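AvrRpt2 (Erwinia amylovora, PDB 6HQZ) acts as a type III secreted effector of the fire blight pathogen, a papain-like cysteine protease of family C70 that probably cleaves proteins inside host plant cells. Local coordinates at residues N6-V11 with V108-D113; H30-G35 with L59-N64; P36-P41 with G48-Q53; A118-D123 with G127-M132. All coordinates share one frame; numbering follows the deposited sequence.

Contact 1 (N6-V11 with V108-D113); sequences NHVPYV and VLTGID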
loop_
_atom_site.group_PDB
_atom_site.type_symbol
_atom_site.label_atom_id
_atom_site.label_comp_id
_atom_site.label_asym_id
_atom_site.label_seq_id
_atom_site.Cartn_x
_atom_site.Cartn_y
_atom_site.Cartn_z
ATOM N N ASN A 6 -4.899 9.586 5.744
ATOM C CA ASN A 6 -5.869 10.373 6.491
ATOM C C ASN A 6 -5.374 11.678 7.086
ATOM O O ASN A 6 -6.206 12.484 7.507
ATOM C CB ASN A 6 -6.456 9.475 7.588
ATOM C CG ASN A 6 -7.329 8.407 6.991
ATOM O OD1 ASN A 6 -8.411 8.712 6.503
ATOM N ND2 ASN A 6 -6.829 7.177 6.912
ATOM N N HIS A 7 -4.066 11.905 7.186
ATOM C CA HIS A 7 -3.677 13.287 7.405
ATOM C C HIS A 7 -2.491 13.813 6.648
ATOM O O HIS A 7 -1.402 14.055 7.149
ATOM C CB HIS A 7 -3.675 13.791 8.848
ATOM C CG HIS A 7 -3.907 15.285 8.914
ATOM N ND1 HIS A 7 -5.108 15.864 8.537
ATOM C CD2 HIS A 7 -3.078 16.318 9.217
ATOM C CE1 HIS A 7 -5.018 17.180 8.641
ATOM N NE2 HIS A 7 -3.797 17.482 9.048
ATOM N N VAL A 8 -2.809 14.065 5.406
ATOM C CA VAL A 8 -2.074 14.999 4.611
ATOM C C VAL A 8 -2.655 16.410 4.861
ATOM O O VAL A 8 -3.837 16.621 4.715
ATOM C CB VAL A 8 -2.136 14.552 3.157
ATOM C CG1 VAL A 8 -1.249 15.455 2.344
ATOM C CG2 VAL A 8 -1.623 13.111 3.097
ATOM N N PRO A 9 -1.812 17.340 5.314
ATOM C CA PRO A 9 -2.268 18.691 5.545
ATOM C C PRO A 9 -2.628 19.379 4.228
ATOM O O PRO A 9 -2.082 19.036 3.145
ATOM C CB PRO A 9 -1.072 19.373 6.204
ATOM C CG PRO A 9 0.128 18.566 5.836
ATOM C CD PRO A 9 -0.357 17.170 5.569
ATOM N N TYR A 10 -3.620 20.244 4.288
ATOM C CA TYR A 10 -4.122 20.901 3.055
ATOM C C TYR A 10 -3.457 22.272 2.998
ATOM O O TYR A 10 -3.518 23.005 3.978
ATOM C CB TYR A 10 -5.650 21.030 3.109
ATOM C CG TYR A 10 -6.110 21.805 1.921
ATOM C CD1 TYR A 10 -6.026 21.238 0.633
ATOM C CD2 TYR A 10 -6.450 23.134 2.038
ATOM C CE1 TYR A 10 -6.409 21.995 -0.475
ATOM C CE2 TYR A 10 -6.830 23.881 0.926
ATOM C CZ TYR A 10 -6.807 23.302 -0.312
ATOM O OH TYR A 10 -7.141 24.130 -1.398
ATOM N N VAL A 11 -2.908 22.661 1.825
ATOM C CA VAL A 11 -2.331 23.975 1.628
ATOM C C VAL A 11 -2.945 24.494 0.294
ATOM O O VAL A 11 -2.920 23.731 -0.676
ATOM C CB VAL A 11 -0.775 23.915 1.531
ATOM C CG1 VAL A 11 -0.184 25.287 1.268
ATOM C CG2 VAL A 11 -0.172 23.276 2.812
ATOM N N VAL A 108 -2.557 16.884 -5.145
ATOM C CA VAL A 108 -1.960 15.858 -4.309
ATOM C C VAL A 108 -2.861 14.713 -4.076
ATOM O O VAL A 108 -3.927 14.889 -3.480
ATOM C CB VAL A 108 -1.533 16.436 -2.922
ATOM C CG1 VAL A 108 -0.948 15.268 -2.083
ATOM C CG2 VAL A 108 -0.497 17.548 -3.097
ATOM N N LEU A 109 -2.434 13.539 -4.570
ATOM C CA LEU A 109 -3.129 12.273 -4.404
ATOM C C LEU A 109 -2.957 11.813 -2.973
ATOM O O LEU A 109 -1.807 11.717 -2.497
ATOM C CB LEU A 109 -2.558 11.192 -5.297
ATOM C CG LEU A 109 -3.306 9.859 -5.264
ATOM C CD1 LEU A 109 -4.783 9.949 -5.715
ATOM C CD2 LEU A 109 -2.477 8.924 -6.118
ATOM N N THR A 110 -4.064 11.515 -2.326
ATOM C CA THR A 110 -4.033 11.059 -0.888
ATOM C C THR A 110 -4.661 9.688 -0.580
ATOM O O THR A 110 -4.389 9.108 0.495
ATOM C CB THR A 110 -4.706 12.069 0.044
ATOM O OG1 THR A 110 -6.145 12.070 -0.199
ATOM C CG2 THR A 110 -4.047 13.445 -0.134
ATOM N N GLY A 111 -5.615 9.252 -1.402
ATOM C CA GLY A 111 -6.246 8.004 -1.204
ATOM C C GLY A 111 -7.050 7.540 -2.382
ATOM O O GLY A 111 -7.116 8.212 -3.395
ATOM N N ILE A 112 -7.679 6.388 -2.233
ATOM C CA ILE A 112 -8.522 5.761 -3.298
ATOM C C ILE A 112 -9.834 5.404 -2.681
ATOM O O ILE A 112 -9.891 4.808 -1.570
ATOM C CB ILE A 112 -7.869 4.480 -3.865
ATOM C CG1 ILE A 112 -6.481 4.806 -4.446
ATOM C CG2 ILE A 112 -8.753 3.795 -4.920
ATOM C CD1 ILE A 112 -6.480 5.820 -5.603
ATOM N N ASP A 113 -10.876 5.759 -3.403
ATOM C CA ASP A 113 -12.193 5.335 -3.101
ATOM C C ASP A 113 -12.528 4.154 -4.032
ATOM O O ASP A 113 -12.959 4.356 -5.174
ATOM C CB ASP A 113 -13.148 6.541 -3.249
ATOM C CG ASP A 113 -14.628 6.174 -3.094
ATOM O OD1 ASP A 113 -15.012 4.965 -3.110
ATOM O OD2 ASP A 113 -15.434 7.119 -2.971
#

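Contact 2 (H30-G35 with L59-N64); sequences HSISSG and LRLMRN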
loop_
_atom_site.group_PDB
_atom_site.type_symbol
_atom_site.label_atom_id
_atom_site.label_comp_id
_atom_site.label_asym_id
_atom_site.label_seq_id
_atom_site.Cartn_x
_atom_site.Cartn_y
_atom_site.Cartn_z
ATOM N N HIS A 30 7.662 19.233 2.398
ATOM C CA HIS A 30 8.877 19.973 1.975
ATOM C C HIS A 30 8.662 21.485 1.994
ATOM O O HIS A 30 7.551 21.987 1.747
ATOM C CB HIS A 30 9.271 19.555 0.538
ATOM C CG HIS A 30 9.696 18.122 0.416
ATOM N ND1 HIS A 30 10.978 17.748 0.058
ATOM C CD2 HIS A 30 9.019 16.977 0.648
ATOM C CE1 HIS A 30 11.071 16.431 0.080
ATOM N NE2 HIS A 30 9.901 15.938 0.446
ATOM N N SER A 31 9.732 22.213 2.295
ATOM C CA SER A 31 9.802 23.653 2.114
ATOM C C SER A 31 10.842 23.880 1.068
ATOM O O SER A 31 12.028 23.720 1.294
ATOM C CB SER A 31 10.210 24.361 3.395
ATOM O OG SER A 31 9.098 24.377 4.245
ATOM N N ILE A 32 10.382 24.250 -0.099
ATOM C CA ILE A 32 11.242 24.381 -1.232
ATOM C C ILE A 32 11.036 25.798 -1.732
ATOM O O ILE A 32 9.924 26.172 -2.168
ATOM C CB ILE A 32 10.910 23.359 -2.338
ATOM C CG1 ILE A 32 10.735 21.932 -1.756
ATOM C CG2 ILE A 32 11.984 23.416 -3.417
ATOM C CD1 ILE A 32 10.440 20.828 -2.763
ATOM N N SER A 33 12.133 26.541 -1.735
ATOM C CA SER A 33 12.136 27.952 -2.050
ATOM C C SER A 33 12.102 28.302 -3.547
ATOM O O SER A 33 12.058 29.494 -3.863
ATOM C CB SER A 33 13.404 28.558 -1.484
ATOM O OG SER A 33 14.489 28.213 -2.325
ATOM N N SER A 34 12.201 27.309 -4.448
ATOM C CA SER A 34 12.197 27.562 -5.891
ATOM C C SER A 34 11.553 26.406 -6.647
ATOM O O SER A 34 11.353 25.322 -6.122
ATOM C CB SER A 34 13.617 27.819 -6.400
ATOM O OG SER A 34 14.411 26.654 -6.301
ATOM N N GLY A 35 11.212 26.645 -7.898
ATOM C CA GLY A 35 10.416 25.688 -8.633
ATOM C C GLY A 35 10.802 25.739 -10.074
ATOM O O GLY A 35 11.701 26.484 -10.462
ATOM N N LEU A 59 14.792 17.199 -12.824
ATOM C CA LEU A 59 15.667 16.194 -12.191
ATOM C C LEU A 59 16.573 16.829 -11.139
ATOM O O LEU A 59 16.769 16.266 -10.048
ATOM C CB LEU A 59 16.485 15.391 -13.226
ATOM C CG LEU A 59 15.626 14.368 -13.984
ATOM C CD1 LEU A 59 16.429 13.697 -15.060
ATOM C CD2 LEU A 59 14.997 13.328 -13.039
ATOM N N ARG A 60 17.109 17.999 -11.467
ATOM C CA ARG A 60 17.909 18.765 -10.508
ATOM C C ARG A 60 17.141 19.085 -9.208
ATOM O O ARG A 60 17.654 18.878 -8.098
ATOM C CB ARG A 60 18.396 20.061 -11.136
ATOM C CG ARG A 60 19.301 20.869 -10.213
ATOM C CD ARG A 60 19.229 22.342 -10.512
ATOM N NE ARG A 60 19.998 22.650 -11.706
ATOM C CZ ARG A 60 20.531 23.850 -11.981
ATOM N NH1 ARG A 60 20.349 24.897 -11.161
ATOM N NH2 ARG A 60 21.253 24.025 -13.095
ATOM N N LEU A 61 15.944 19.626 -9.341
ATOM C CA LEU A 61 15.087 19.893 -8.172
ATOM C C LEU A 61 14.873 18.655 -7.334
ATOM O O LEU A 61 15.032 18.693 -6.111
ATOM C CB LEU A 61 13.721 20.475 -8.584
ATOM C CG LEU A 61 13.612 21.992 -8.649
ATOM C CD1 LEU A 61 12.464 22.435 -9.561
ATOM C CD2 LEU A 61 13.438 22.573 -7.256
ATOM N N MET A 62 14.524 17.552 -8.006
ATOM C CA MET A 62 14.303 16.257 -7.356
ATOM C C MET A 62 15.547 15.819 -6.529
ATOM O O MET A 62 15.422 15.479 -5.329
ATOM C CB MET A 62 13.900 15.202 -8.408
ATOM C CG MET A 62 12.512 15.388 -8.983
ATOM S SD MET A 62 12.250 14.512 -10.542
ATOM C CE MET A 62 12.564 12.811 -10.017
ATOM N N ARG A 63 16.729 15.881 -7.149
ATOM C CA ARG A 63 17.990 15.563 -6.487
ATOM C C ARG A 63 18.180 16.452 -5.265
ATOM O O ARG A 63 18.482 15.966 -4.192
ATOM C CB ARG A 63 19.143 15.754 -7.466
ATOM C CG ARG A 63 20.554 15.420 -6.968
ATOM C CD ARG A 63 21.641 15.483 -8.064
ATOM N NE ARG A 63 21.072 14.906 -9.274
ATOM C CZ ARG A 63 20.612 15.568 -10.355
ATOM N NH1 ARG A 63 20.765 16.890 -10.488
ATOM N NH2 ARG A 63 20.059 14.870 -11.357
ATOM N N ASN A 64 17.973 17.750 -5.439
ATOM C CA ASN A 64 18.188 18.746 -4.385
ATOM C C ASN A 64 17.217 18.748 -3.240
ATOM O O ASN A 64 17.611 19.178 -2.148
ATOM C CB ASN A 64 18.238 20.159 -4.978
ATOM C CG ASN A 64 19.520 20.389 -5.749
ATOM O OD1 ASN A 64 20.382 19.531 -5.749
ATOM N ND2 ASN A 64 19.650 21.528 -6.414
#

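Contact 3 (P36-P41 with G48-Q53); sequences PRLGLP and GPQGLQ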
loop_
_atom_site.group_PDB
_atom_site.type_symbol
_atom_site.label_atom_id
_atom_site.label_comp_id
_atom_site.label_asym_id
_atom_site.label_seq_id
_atom_site.Cartn_x
_atom_site.Cartn_y
_atom_site.Cartn_z
ATOM N N PRO A 36 10.117 24.960 -10.888
ATOM C CA PRO A 36 10.400 24.966 -12.302
ATOM C C PRO A 36 10.345 26.386 -12.853
ATOM O O PRO A 36 9.494 27.208 -12.452
ATOM C CB PRO A 36 9.306 24.092 -12.864
ATOM C CG PRO A 36 8.970 23.171 -11.704
ATOM C CD PRO A 36 8.962 24.115 -10.567
ATOM N N ARG A 37 11.281 26.652 -13.737
ATOM C CA ARG A 37 11.565 27.997 -14.180
ATOM C C ARG A 37 10.482 28.413 -15.183
ATOM O O ARG A 37 10.086 29.582 -15.270
ATOM C CB ARG A 37 12.962 28.013 -14.806
ATOM C CG ARG A 37 13.586 29.394 -14.954
ATOM C CD ARG A 37 14.725 29.424 -15.971
ATOM N NE ARG A 37 14.710 30.678 -16.754
ATOM C CZ ARG A 37 13.983 30.909 -17.861
ATOM N NH1 ARG A 37 13.175 29.980 -18.384
ATOM N NH2 ARG A 37 14.061 32.095 -18.461
ATOM N N LEU A 38 10.006 27.441 -15.957
ATOM C CA LEU A 38 8.908 27.702 -16.867
ATOM C C LEU A 38 7.627 27.143 -16.179
ATOM O O LEU A 38 7.665 26.492 -15.105
ATOM C CB LEU A 38 9.180 27.129 -18.290
ATOM C CG LEU A 38 10.330 27.649 -19.194
ATOM C CD1 LEU A 38 10.430 26.797 -20.464
ATOM C CD2 LEU A 38 10.249 29.136 -19.587
ATOM N N GLY A 39 6.505 27.416 -16.806
ATOM C CA GLY A 39 5.222 27.052 -16.277
ATOM C C GLY A 39 4.887 25.588 -16.350
ATOM O O GLY A 39 5.699 24.710 -16.728
ATOM N N LEU A 40 3.645 25.350 -15.989
ATOM C CA LEU A 40 3.083 24.035 -15.970
ATOM C C LEU A 40 3.004 23.324 -17.338
ATOM O O LEU A 40 3.361 22.113 -17.420
ATOM C CB LEU A 40 1.707 24.107 -15.344
ATOM C CG LEU A 40 1.697 24.405 -13.858
ATOM C CD1 LEU A 40 0.286 24.191 -13.319
ATOM C CD2 LEU A 40 2.645 23.510 -13.090
ATOM N N PRO A 41 2.493 24.019 -18.379
ATOM C CA PRO A 41 2.494 23.358 -19.706
ATOM C C PRO A 41 3.865 22.854 -20.149
ATOM O O PRO A 41 3.960 21.765 -20.704
ATOM C CB PRO A 41 2.021 24.446 -20.674
ATOM C CG PRO A 41 1.499 25.560 -19.832
ATOM C CD PRO A 41 1.846 25.357 -18.417
ATOM N N GLY A 48 10.809 18.284 -27.637
ATOM C CA GLY A 48 11.973 18.989 -28.225
ATOM C C GLY A 48 12.777 19.764 -27.167
ATOM O O GLY A 48 12.871 19.283 -26.041
ATOM N N PRO A 49 13.352 20.964 -27.505
ATOM C CA PRO A 49 14.263 21.717 -26.587
ATOM C C PRO A 49 13.646 22.242 -25.296
ATOM O O PRO A 49 14.171 21.979 -24.222
ATOM C CB PRO A 49 14.750 22.905 -27.444
ATOM C CG PRO A 49 13.754 23.022 -28.547
ATOM C CD PRO A 49 13.317 21.607 -28.837
ATOM N N GLN A 50 12.521 22.946 -25.404
ATOM C CA GLN A 50 11.819 23.491 -24.255
ATOM C C GLN A 50 11.450 22.360 -23.221
ATOM O O GLN A 50 11.140 22.645 -22.027
ATOM C CB GLN A 50 10.583 24.273 -24.756
ATOM C CG GLN A 50 9.674 24.810 -23.650
ATOM C CD GLN A 50 8.613 25.773 -24.151
ATOM O OE1 GLN A 50 8.822 26.971 -24.141
ATOM N NE2 GLN A 50 7.454 25.249 -24.556
ATOM N N GLY A 51 11.498 21.099 -23.705
ATOM C CA GLY A 51 11.222 19.893 -22.941
ATOM C C GLY A 51 12.399 19.088 -22.411
ATOM O O GLY A 51 12.326 18.599 -21.292
ATOM N N LEU A 52 13.457 18.889 -23.190
ATOM C CA LEU A 52 14.695 18.278 -22.633
ATOM C C LEU A 52 15.336 19.144 -21.504
ATOM O O LEU A 52 16.041 18.589 -20.619
ATOM C CB LEU A 52 15.756 17.935 -23.723
ATOM C CG LEU A 52 15.774 16.442 -24.141
ATOM C CD1 LEU A 52 14.618 16.138 -25.102
ATOM C CD2 LEU A 52 17.111 15.977 -24.712
ATOM N N GLN A 53 15.083 20.470 -21.580
ATOM C CA GLN A 53 15.499 21.463 -20.589
ATOM C C GLN A 53 14.719 21.339 -19.336
ATOM O O GLN A 53 15.327 21.341 -18.278
ATOM C CB GLN A 53 15.306 22.931 -21.058
ATOM C CG GLN A 53 15.571 23.963 -19.920
ATOM C CD GLN A 53 15.691 25.432 -20.338
ATOM O OE1 GLN A 53 16.082 25.759 -21.459
ATOM N NE2 GLN A 53 15.388 26.326 -19.400
#

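Contact 4 (A118-D123 with G127-M132); sequences AIIFHD and GPDLTM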
loop_
_atom_site.group_PDB
_atom_site.type_symbol
_atom_site.label_atom_id
_atom_site.label_comp_id
_atom_site.label_asym_id
_atom_site.label_seq_id
_atom_site.Cartn_x
_atom_site.Cartn_y
_atom_site.Cartn_z
ATOM N N ALA A 118 -12.680 6.012 -7.726
ATOM C CA ALA A 118 -12.258 7.415 -7.711
ATOM C C ALA A 118 -10.999 7.610 -6.880
ATOM O O ALA A 118 -10.710 6.852 -5.958
ATOM C CB ALA A 118 -13.386 8.283 -7.158
ATOM N N ILE A 119 -10.256 8.667 -7.207
ATOM C CA ILE A 119 -9.095 9.062 -6.452
ATOM C C ILE A 119 -9.490 10.191 -5.545
ATOM O O ILE A 119 -10.417 10.920 -5.837
ATOM C CB ILE A 119 -7.935 9.514 -7.327
ATOM C CG1 ILE A 119 -8.310 10.747 -8.176
ATOM C CG2 ILE A 119 -7.577 8.356 -8.250
ATOM C CD1 ILE A 119 -7.071 11.525 -8.553
ATOM N N ILE A 120 -8.753 10.310 -4.443
ATOM C CA ILE A 120 -8.999 11.316 -3.464
ATOM C C ILE A 120 -7.779 12.232 -3.468
ATOM O O ILE A 120 -6.668 11.770 -3.349
ATOM C CB ILE A 120 -9.160 10.728 -2.040
ATOM C CG1 ILE A 120 -10.203 9.584 -2.064
ATOM C CG2 ILE A 120 -9.559 11.801 -1.104
ATOM C CD1 ILE A 120 -10.310 8.807 -0.783
ATOM N N PHE A 121 -8.011 13.547 -3.545
ATOM C CA PHE A 121 -6.896 14.457 -3.727
ATOM C C PHE A 121 -7.194 15.818 -3.165
ATOM O O PHE A 121 -8.363 16.259 -3.094
ATOM C CB PHE A 121 -6.515 14.568 -5.215
ATOM C CG PHE A 121 -7.545 15.216 -6.076
ATOM C CD1 PHE A 121 -8.682 14.507 -6.518
ATOM C CD2 PHE A 121 -7.398 16.548 -6.468
ATOM C CE1 PHE A 121 -9.625 15.131 -7.346
ATOM C CE2 PHE A 121 -8.339 17.172 -7.316
ATOM C CZ PHE A 121 -9.470 16.499 -7.726
ATOM N N HIS A 122 -6.116 16.471 -2.739
ATOM C CA HIS A 122 -6.114 17.848 -2.302
ATOM C C HIS A 122 -5.816 18.694 -3.555
ATOM O O HIS A 122 -4.778 18.528 -4.162
ATOM C CB HIS A 122 -4.980 18.156 -1.324
ATOM C CG HIS A 122 -5.218 17.646 0.066
ATOM N ND1 HIS A 122 -6.467 17.252 0.504
ATOM C CD2 HIS A 122 -4.382 17.505 1.113
ATOM C CE1 HIS A 122 -6.371 16.846 1.761
ATOM N NE2 HIS A 122 -5.127 17.039 2.171
ATOM N N ASP A 123 -6.683 19.653 -3.830
ATOM C CA ASP A 123 -6.535 20.570 -4.978
ATOM C C ASP A 123 -6.245 21.962 -4.413
ATOM O O ASP A 123 -7.086 22.574 -3.751
ATOM C CB ASP A 123 -7.807 20.573 -5.786
ATOM C CG ASP A 123 -7.680 21.371 -7.099
ATOM O OD1 ASP A 123 -7.199 22.502 -7.092
ATOM O OD2 ASP A 123 -8.151 20.898 -8.110
ATOM N N GLY A 127 -9.788 22.853 -3.096
ATOM C CA GLY A 127 -10.010 22.454 -1.733
ATOM C C GLY A 127 -9.504 21.064 -1.386
ATOM O O GLY A 127 -9.103 20.254 -2.273
ATOM N N PRO A 128 -9.613 20.706 -0.080
ATOM C CA PRO A 128 -9.172 19.401 0.346
ATOM C C PRO A 128 -10.129 18.259 0.018
ATOM O O PRO A 128 -11.305 18.460 -0.032
ATOM C CB PRO A 128 -9.108 19.528 1.905
ATOM C CG PRO A 128 -10.036 20.615 2.228
ATOM C CD PRO A 128 -10.039 21.541 1.043
ATOM N N ASP A 129 -9.592 17.050 -0.057
ATOM C CA ASP A 129 -10.382 15.805 -0.039
ATOM C C ASP A 129 -11.456 15.794 -1.130
ATOM O O ASP A 129 -12.547 15.297 -0.942
ATOM C CB ASP A 129 -11.002 15.572 1.358
ATOM C CG ASP A 129 -9.932 15.419 2.397
ATOM O OD1 ASP A 129 -8.912 14.791 2.068
ATOM O OD2 ASP A 129 -10.098 15.918 3.498
ATOM N N LEU A 130 -11.118 16.344 -2.280
ATOM C CA LEU A 130 -11.963 16.152 -3.463
ATOM C C LEU A 130 -11.772 14.702 -3.984
ATOM O O LEU A 130 -10.792 13.999 -3.660
ATOM C CB LEU A 130 -11.592 17.092 -4.573
ATOM C CG LEU A 130 -11.546 18.620 -4.310
ATOM C CD1 LEU A 130 -11.241 19.381 -5.629
ATOM C CD2 LEU A 130 -12.776 19.113 -3.575
ATOM N N THR A 131 -12.710 14.263 -4.799
ATOM C CA THR A 131 -12.444 13.055 -5.586
ATOM C C THR A 131 -12.715 13.342 -7.049
ATOM O O THR A 131 -13.525 14.171 -7.353
ATOM C CB THR A 131 -13.320 11.840 -5.175
ATOM O OG1 THR A 131 -14.678 11.971 -5.638
ATOM C CG2 THR A 131 -13.326 11.656 -3.671
ATOM N N MET A 132 -12.094 12.559 -7.905
ATOM C CA MET A 132 -12.468 12.481 -9.292
ATOM C C MET A 132 -12.480 11.038 -9.738
ATOM O O MET A 132 -11.747 10.225 -9.180
ATOM C CB MET A 132 -11.519 13.316 -10.212
ATOM C CG MET A 132 -10.229 12.736 -10.651
ATOM S SD MET A 132 -9.129 13.549 -11.860
ATOM C CE MET A 132 -8.564 14.950 -10.907
#

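Contact 1 (N6-V11 with V108-D113)
V8, in the extended chain ahead of helix 19-27, rests on strand 104-113 through a purely apolar contact. Its CB lies 4.0 Å from CG2 of T110, and its CG2 branch meets the same methyl at 4.1 Å. The other branch leans the opposite way along the strand, with V8 CG1 4.4 Å from V108 CG1. V108 and T110 both send their side chains to the face that V8 covers. Beta-branching suits V8 and V108, whose backbones are extended; T110 offers a methyl to V8 and a hydroxyl to the I120 carbonyl.

The polar atoms are satisfied elsewhere. T110 OG1 sits between backbone N and carbonyl carbon (chi1 70°), which leaves CG2 opposite the carbonyl carbon and under V8, while OG1 makes a weak hydrogen bond to I120 O. V8 O accepts a hydrogen bond from H122 NE2 and Y10 OH bonds D123 O, both on strand 118-123, while just upstream L5 pairs with T110.

A classic beta bulge sets two residues, T110 and G111, against the single I120. V108 also packs on C24 and M27 of helix 19-27, and L109 and I112 reach helix 80-90 on the far side.

Contact 2 (H30-G35 with L59-N64)
L61 of helix 49-65 reaches across to the loop I32-G35 with both of its methyls, and the contact rests on this one side chain. In its apolar part, L61 CD2 meets I32 CG2 at 4.2 Å. With CG1 of the isoleucine beside the backbone N (chi1 -47°), CG2 is left opposite that N, toward the helix. The tip of L61 thus meets the beta-branch methyl of I32, the two side chains crossing at a slant.

The second kind of contact is between methyl and backbone. L61 CD1 lies against the G35 main chain, 3.7 Å from G35 C and 4.0 Å from G35 CA. The other methyl, CD2, lies 3.6 Å from S34 O, a van der Waals contact, while that carbonyl takes its hydrogen bond from W21 NE1. L61 holds chi1 at -91°, displaced from the staggered value, and its two methyls rest on different parts of the loop.

L61 also touches P36, and H30 NE2 bonds S152 OG nearer the C-terminus. The arrangement belongs to the helical part of a papain-like fold, in which the chain leaving helix 19-27 runs as an irregular loop past helix 49-65 before entering helix 40-45.

Contact 3 (P36-P41 with G48-Q53)
L38 and Q50 meet at the surface of the helical part of this papain-like fold, where the loop leading into helix 40-45 passes the first turn of helix 49-65. The CB of the glutamine starts off to one side of the loop, but with CG opposite the backbone N (chi1 175°) and the chain extended beyond it, the methylene run reaches back and crosses the leucine side chain at a slant. L38 CD1 touches Q50 CG at 3.8 Å and lies 4.0 Å from Q50 OE1. A long residue with an aliphatic stem and a polar head suits this edge: the stem covers a methyl, and OE1 stays near that methyl while NE2 makes a weak hydrogen bond with S46 OG.

Beside this pair, R37 and Q53 approach with their polar ends. R37 NH1 stands 4.4 Å from Q53 NE2, with the amide nitrogen oblique to the guanidinium. Both atoms carry N-H groups, and this is a distant approach between exposed residues, not a hydrogen bond.

L38 also packs on Q54, while L40, pointing elsewhere, reaches W104 and M106 of the sheet. Glycines precede both helices at the N-cap, G39 and G48, the latter at positive phi (62°), which glycine tolerates readily. P49 follows, its missing N-H costing nothing in a first turn, where G48 O accepts from G51 N at 3.3 Å and from L52 N at 2.9 Å.

Contact 4 (A118-D123 with G127-M132)
F121 lies across L130 and M132 in the beta hairpin of strands 118-123 and 130-133. Its CB packs close to V108 O of the adjoining strand, and chi1 of 67° holds the ring between its own N and carbonyl carbon, so that it leans over the partner strand. CD1 passes L130 O at 3.6 Å, and CE1 comes equally near T131 C, while M132 N lies at the ring edge. CZ, the tip, touches M132 CE at 3.7 Å. L130 CB stands over one face, 4.1 Å from the F121 ring centroid, a CH-pi contact, and CE2 meets L130 CD1. M132 SD adds an oblique Met-aromatic contact. A flat ring suits a place with aliphatic groups over its face and main chain at its edge.

Paired backbone bonds tie I119 to M132 and D123 to G127; F121 N bonds L130 O, the return bond being weak. Between F121 and D123 a beta bulge shifts the register by one residue.

There D129 N donates to H122 ND1 over 3.2 Å, in the ring plane, at 156°. ND1 thus accepts while NE2 faces the V8 carbonyl, so the ring is probably neutral with its proton on NE2, held in its rotation by a partner at each nitrogen.

Contacts 1 and 4 share one side of the protease domain: strands 104-113 and 118-123 are neighbours in the antiparallel sheet, D113 N probably bonds A118 O, and the centres are about 7 Å apart. Contacts 2 and 3 lie on the helical part, both using helix 49-65, and touch where L61 CD1 meets P36 N at 3.7 Å. Chemistry follows place. Contact 1 is buried and wholly aliphatic; contact 4, partly buried, adds a ladder of backbone bonds to aromatic and sulfur packing. Contact 2, also partly buried, relies on a single leucine, whereas contact 3, about 28 Å from contact 1 between centres, is a surface contact of a leucine methyl with a glutamine stem, beside a distant arginine-glutamine approach.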